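Local coordinates for microcin B17-processing protein McbB (Escherichia coli, PDB 6GRI), which serves in the McbBCD microcin synthetase complex, which processes the inactive microcin B17 precursor McbA into the active peptide, at the interface of chains A and B. Sequence-based numbering; all coordinates share one arbitrary frame. Chains: chain A, Microcin B17-processing protein McbB; chain B, Microcin B17-processing protein McbC.

The interface of chains A and B. Residues chain A 260-263; chain B 32, 43-44.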
loop_
_atom_site.group_PDB
_atom_site.type_symbol
_atom_site.label_atom_id
_atom_site.label_comp_id
_atom_site.label_asym_id
_atom_site.label_seq_id
_atom_site.Cartn_x
_atom_site.Cartn_y
_atom_site.Cartn_z
ATOM N N LYS A 260 7.565 -9.420 -23.369
ATOM C CA LYS A 260 8.048 -8.111 -22.915
ATOM C C LYS A 260 7.509 -7.795 -21.522
ATOM O O LYS A 260 6.384 -8.140 -21.207
ATOM C CB LYS A 260 7.617 -6.989 -23.870
ATOM C CG LYS A 260 8.351 -6.935 -25.203
ATOM C CD LYS A 260 7.757 -5.838 -26.087
ATOM C CE LYS A 260 8.774 -5.260 -27.057
ATOM N NZ LYS A 260 9.285 -6.302 -27.990
ATOM N N SER A 261 8.333 -7.155 -20.700
ATOM C CA SER A 261 7.942 -6.694 -19.374
ATOM C C SER A 261 7.557 -5.222 -19.484
ATOM O O SER A 261 8.169 -4.477 -20.254
ATOM C CB SER A 261 9.106 -6.836 -18.385
ATOM O OG SER A 261 9.927 -7.942 -18.707
ATOM N N HIS A 262 6.562 -4.791 -18.716
ATOM C CA HIS A 262 6.258 -3.363 -18.653
ATOM C C HIS A 262 7.432 -2.595 -18.033
ATOM O O HIS A 262 8.155 -3.116 -17.190
ATOM C CB HIS A 262 4.991 -3.091 -17.856
ATOM C CG HIS A 262 4.392 -1.752 -18.132
ATOM N ND1 HIS A 262 4.639 -0.651 -17.347
ATOM C CD2 HIS A 262 3.554 -1.334 -19.110
ATOM C CE1 HIS A 262 3.980 0.389 -17.826
ATOM N NE2 HIS A 262 3.310 0.000 -18.895
ATOM N N VAL A 263 7.598 -1.352 -18.457
ATOM C CA VAL A 263 8.683 -0.505 -17.965
ATOM C C VAL A 263 8.595 -0.152 -16.478
ATOM O O VAL A 263 9.625 0.194 -15.876
ATOM C CB VAL A 263 8.852 0.790 -18.800
ATOM C CG1 VAL A 263 9.347 0.446 -20.199
ATOM C CG2 VAL A 263 7.564 1.616 -18.850
ATOM N N PHE B 32 9.577 4.426 -14.333
ATOM C CA PHE B 32 9.842 3.670 -15.545
ATOM C C PHE B 32 11.312 3.281 -15.629
ATOM O O PHE B 32 12.191 3.979 -15.111
ATOM C CB PHE B 32 9.473 4.528 -16.769
ATOM C CG PHE B 32 8.019 4.483 -17.157
ATOM C CD1 PHE B 32 7.025 3.940 -16.318
ATOM C CD2 PHE B 32 7.635 5.009 -18.373
ATOM C CE1 PHE B 32 5.698 3.907 -16.708
ATOM C CE2 PHE B 32 6.304 4.990 -18.764
ATOM C CZ PHE B 32 5.337 4.436 -17.937
ATOM N N PHE B 43 7.732 -2.801 -22.840
ATOM C CA PHE B 43 6.775 -1.935 -23.512
ATOM C C PHE B 43 6.271 -0.879 -22.548
ATOM O O PHE B 43 6.463 -0.992 -21.342
ATOM C CB PHE B 43 5.625 -2.740 -24.096
ATOM C CG PHE B 43 4.763 -3.404 -23.069
ATOM C CD1 PHE B 43 5.145 -4.602 -22.497
ATOM C CD2 PHE B 43 3.556 -2.836 -22.689
ATOM C CE1 PHE B 43 4.350 -5.217 -21.548
ATOM C CE2 PHE B 43 2.762 -3.441 -21.743
ATOM C CZ PHE B 43 3.162 -4.634 -21.170
ATOM N N VAL B 44 5.652 0.156 -23.100
ATOM C CA VAL B 44 5.040 1.218 -22.316
ATOM C C VAL B 44 3.504 1.125 -22.298
ATOM O O VAL B 44 2.908 1.183 -21.222
ATOM C CB VAL B 44 5.497 2.588 -22.839
ATOM C CG1 VAL B 44 4.679 3.723 -22.223
ATOM C CG2 VAL B 44 6.971 2.767 -22.529
#
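Strand 261-262 of chain A, with A:Lys260 and A:Val263 at its ends, runs parallel to the short strand 42-43 of chain B and the loop residue B:Val44, while B:Phe32 comes from another loop of McbC, a nitroreductase-family protein. The motif is an intermolecular parallel beta-bridge pairing A:His262 with B:Phe43. Backbone hydrogen bonds flank it: B:Phe43 N donates to A:Ser261 O (3.1 Å), and A:Val263 N to B:Phe43 O. A:Ser261 thus takes part through its backbone carbonyl.

A:His262 both donates a hydrogen bond and packs edge-on. With CG anti to its backbone N (chi1 -161°), the imidazole reaches B:Val44, where NE2 donates to the carbonyl O at 2.6 Å; the bond is bent, and the acceptor sits 29° out of the ring plane. The same ring turns an edge to the face of B:Phe43, the planes nearly perpendicular at 86°, with CD2 3.5 Å from CE2 of the phenyl. The broad phenyl of B:Phe43 also reaches back along chain A, its CD1 lying 3.7 Å from CB of A:Lys260, the apolar methylene at the base of the lysine side chain.

In beta-branched A:Val263, CG2 points onto the centre of the B:Phe32 ring, 3.3 Å from its centroid, a CH-pi contact suited to a compact methyl. It also lies 3.9 Å from CG2 of B:Val44, extending the apolar contact between the chains. The other methyl, CG1, lies 3.4 Å from the backbone O of B:Phe43.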